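Local coordinates for protein alpha-galactosidase (Lactobacillus brevis, PDB 3MI6) that probably cleaves terminal, non-reducing alpha-D-galactose residues from alpha-galactosides by hydrolysis, as a family 36 glycoside hydrolase, at residues E280-F291 with D495-R503. Numbering follows the deposited sequence.
Sequences EFGWNLAPQATF and DQQLELPHR
Trp283 lies between Glu499 and Phe291: the Glu499 carboxylate stacks on one face of the indole, its CD 3.7 Å above the plane, and Phe291 CD1 sits over the opposite face, toward the rim. The Glu499 chain runs extended beyond CG (chi2 173°), which carries the carboxylate across the indole face to the backbone of Asn284. There OE2 takes two bonds from opposite faces of its plane, from Asn284 N at 2.8 Å and, less straight, from Asn284 ND2 at 3.1 Å. The other oxygen, OE1, is gripped side-on by NE and NH2 of Arg503, and this salt bridge holds the guanidinium nearly parallel to the indole, with Trp283 CH2 over its face. Were Glu499 an alanine, Arg503 would probably lose its carboxylate mate, Asn284 N and ND2 their shared acceptor, and a gap would open against the indole. On the buried flank two offset edge-to-face pairs build an aromatic cluster: the His502 edge meets the Trp283 face, and the Phe291 edge meets the His502 face. The solvent side is the Asn284 end, held by polar bonds rather than packed rings: its ND2 also reaches Asp495 O at 3.0 Å, from well above the carbonyl plane, and Asp495 is exposed. At the other end Gly282 N bonds weakly to Leu498 O, and Glu280 forms a salt bridge with Arg99 of the second subunit. Strand 283-285 of the N-terminal beta domain thus docks on 3-10 segment 497-499 and the first turn of helix 500-518 of the (beta/alpha)8 barrel, a domain pairing characteristic of family 36 alpha-galactosidases.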
# COMPACT_ATOMS: atom_id res chain seq x y z
N GLU D 280 5.25 33.26 -15.46
CA GLU D 280 4.44 34.38 -15.95
C GLU D 280 4.33 35.48 -14.91
O GLU D 280 3.27 36.05 -14.70
CB GLU D 280 3.06 33.92 -16.38
CG GLU D 280 3.11 32.90 -17.50
CD GLU D 280 3.61 33.48 -18.82
OE1 GLU D 280 2.78 34.10 -19.54
OE2 GLU D 280 4.81 33.32 -19.15
N PHE D 281 5.44 35.76 -14.24
CA PHE D 281 5.50 36.86 -13.29
C PHE D 281 6.87 37.53 -13.22
O PHE D 281 7.93 36.88 -13.29
CB PHE D 281 5.06 36.43 -11.90
CG PHE D 281 5.38 37.44 -10.84
CD1 PHE D 281 4.47 38.43 -10.51
CD2 PHE D 281 6.60 37.39 -10.17
CE1 PHE D 281 4.77 39.36 -9.52
CE2 PHE D 281 6.92 38.31 -9.20
CZ PHE D 281 6.01 39.29 -8.86
N GLY D 282 6.83 38.85 -13.06
CA GLY D 282 8.02 39.66 -12.97
C GLY D 282 7.55 41.06 -12.62
O GLY D 282 6.59 41.57 -13.22
N TRP D 283 8.18 41.68 -11.63
CA TRP D 283 7.72 42.99 -11.20
C TRP D 283 8.82 44.04 -11.20
O TRP D 283 9.76 43.95 -10.41
CB TRP D 283 7.12 42.89 -9.82
CG TRP D 283 6.41 44.10 -9.45
CD1 TRP D 283 6.91 45.17 -8.79
CD2 TRP D 283 5.05 44.39 -9.74
NE1 TRP D 283 5.94 46.12 -8.63
CE2 TRP D 283 4.78 45.67 -9.21
CE3 TRP D 283 4.03 43.70 -10.39
CZ2 TRP D 283 3.54 46.27 -9.31
CZ3 TRP D 283 2.79 44.30 -10.49
CH2 TRP D 283 2.56 45.57 -9.96
N ASN D 284 8.68 45.04 -12.07
CA ASN D 284 9.64 46.15 -12.15
C ASN D 284 9.55 47.10 -10.98
O ASN D 284 8.56 47.82 -10.80
CB ASN D 284 9.51 46.92 -13.47
CG ASN D 284 9.82 46.06 -14.67
OD1 ASN D 284 10.97 45.72 -14.93
ND2 ASN D 284 8.78 45.71 -15.43
N LEU D 285 10.61 47.12 -10.18
CA LEU D 285 10.66 47.88 -8.95
C LEU D 285 11.57 49.09 -9.16
O LEU D 285 12.80 49.01 -9.00
CB LEU D 285 11.20 46.98 -7.83
CG LEU D 285 10.97 47.30 -6.36
CD1 LEU D 285 9.48 47.36 -6.04
CD2 LEU D 285 11.68 46.25 -5.51
N ALA D 286 10.97 50.21 -9.54
CA ALA D 286 11.72 51.44 -9.74
C ALA D 286 12.29 51.94 -8.41
O ALA D 286 11.89 51.50 -7.33
CB ALA D 286 10.83 52.48 -10.36
N PRO D 287 13.25 52.88 -8.48
CA PRO D 287 13.70 53.50 -7.23
C PRO D 287 12.53 54.11 -6.43
O PRO D 287 11.63 54.73 -7.02
CB PRO D 287 14.66 54.58 -7.72
CG PRO D 287 15.15 54.08 -9.02
CD PRO D 287 13.99 53.39 -9.65
N GLN D 288 12.57 53.91 -5.11
CA GLN D 288 11.57 54.43 -4.17
C GLN D 288 10.28 53.64 -4.22
O GLN D 288 9.28 54.01 -3.60
CB GLN D 288 11.28 55.93 -4.39
CG GLN D 288 12.50 56.86 -4.36
CD GLN D 288 13.45 56.57 -3.21
OE1 GLN D 288 14.67 56.64 -3.37
NE2 GLN D 288 12.89 56.23 -2.04
N ALA D 289 10.30 52.54 -4.98
CA ALA D 289 9.12 51.71 -5.19
C ALA D 289 9.08 50.54 -4.22
O ALA D 289 10.09 50.17 -3.62
CB ALA D 289 9.07 51.21 -6.63
N THR D 290 7.89 49.96 -4.08
CA THR D 290 7.68 48.89 -3.13
C THR D 290 6.83 47.79 -3.74
O THR D 290 6.03 48.04 -4.65
CB THR D 290 6.92 49.39 -1.91
OG1 THR D 290 5.80 50.16 -2.35
CG2 THR D 290 7.82 50.26 -1.06
N PHE D 291 7.01 46.58 -3.24
CA PHE D 291 6.18 45.46 -3.66
C PHE D 291 5.74 44.61 -2.47
O PHE D 291 6.58 44.08 -1.74
CB PHE D 291 6.88 44.60 -4.72
CG PHE D 291 6.08 43.41 -5.14
CD1 PHE D 291 5.06 43.54 -6.05
CD2 PHE D 291 6.33 42.16 -4.59
CE1 PHE D 291 4.29 42.46 -6.42
CE2 PHE D 291 5.57 41.07 -4.96
CZ PHE D 291 4.56 41.22 -5.88
N ASP D 495 8.63 45.78 -20.92
CA ASP D 495 9.22 45.20 -19.73
C ASP D 495 8.19 44.84 -18.68
O ASP D 495 8.41 43.94 -17.87
CB ASP D 495 10.22 46.18 -19.12
CG ASP D 495 11.49 46.27 -19.91
OD1 ASP D 495 12.00 45.20 -20.31
OD2 ASP D 495 11.98 47.40 -20.14
N GLN D 496 7.07 45.56 -18.68
CA GLN D 496 6.03 45.34 -17.68
C GLN D 496 5.04 44.24 -18.04
O GLN D 496 4.07 44.03 -17.32
CB GLN D 496 5.24 46.62 -17.44
CG GLN D 496 6.04 47.73 -16.88
CD GLN D 496 5.17 48.89 -16.46
OE1 GLN D 496 4.43 49.45 -17.27
NE2 GLN D 496 5.24 49.24 -15.18
N GLN D 497 5.24 43.54 -19.15
CA GLN D 497 4.22 42.57 -19.57
C GLN D 497 4.03 41.40 -18.59
O GLN D 497 2.94 40.87 -18.45
CB GLN D 497 4.45 42.08 -21.00
CG GLN D 497 4.21 43.14 -22.06
CD GLN D 497 2.79 43.66 -22.06
OE1 GLN D 497 1.84 42.89 -21.99
NE2 GLN D 497 2.64 44.98 -22.16
N LEU D 498 5.10 41.03 -17.89
CA LEU D 498 5.01 39.97 -16.90
C LEU D 498 4.31 40.43 -15.64
O LEU D 498 4.27 39.70 -14.65
CB LEU D 498 6.39 39.47 -16.53
CG LEU D 498 7.12 38.77 -17.66
CD1 LEU D 498 8.52 38.47 -17.22
CD2 LEU D 498 6.39 37.51 -18.06
N GLU D 499 3.76 41.65 -15.67
CA GLU D 499 3.07 42.21 -14.51
C GLU D 499 1.57 42.22 -14.75
O GLU D 499 0.83 42.70 -13.90
CB GLU D 499 3.49 43.65 -14.25
CG GLU D 499 4.82 43.88 -13.58
CD GLU D 499 5.17 45.38 -13.54
OE1 GLU D 499 4.23 46.20 -13.51
OE2 GLU D 499 6.37 45.73 -13.55
N LEU D 500 1.13 41.74 -15.90
CA LEU D 500 -0.29 41.81 -16.23
C LEU D 500 -1.10 40.93 -15.29
O LEU D 500 -2.04 41.40 -14.66
CB LEU D 500 -0.53 41.40 -17.68
CG LEU D 500 -1.72 41.94 -18.49
CD1 LEU D 500 -1.94 41.04 -19.71
CD2 LEU D 500 -3.00 42.07 -17.68
N PRO D 501 -0.73 39.64 -15.19
CA PRO D 501 -1.56 38.80 -14.34
C PRO D 501 -1.79 39.39 -12.96
O PRO D 501 -2.93 39.50 -12.55
CB PRO D 501 -0.77 37.49 -14.27
CG PRO D 501 -0.09 37.43 -15.60
CD PRO D 501 0.31 38.85 -15.87
N HIS D 502 -0.74 39.79 -12.25
CA HIS D 502 -0.96 40.32 -10.91
C HIS D 502 -1.73 41.64 -10.92
O HIS D 502 -2.53 41.91 -10.02
CB HIS D 502 0.35 40.51 -10.17
CG HIS D 502 0.17 40.91 -8.74
ND1 HIS D 502 0.72 42.05 -8.22
CD2 HIS D 502 -0.51 40.32 -7.74
CE1 HIS D 502 0.40 42.14 -6.94
NE2 HIS D 502 -0.35 41.10 -6.63
N ARG D 503 -1.49 42.47 -11.93
CA ARG D 503 -2.15 43.76 -12.00
C ARG D 503 -3.62 43.56 -12.26
O ARG D 503 -4.47 44.22 -11.65
CB ARG D 503 -1.51 44.64 -13.07
CG ARG D 503 -0.22 45.31 -12.64
CD ARG D 503 0.42 46.08 -13.77
NE ARG D 503 1.62 46.78 -13.31
CZ ARG D 503 1.62 47.98 -12.75
NH1 ARG D 503 0.47 48.63 -12.58
NH2 ARG D 503 2.76 48.54 -12.36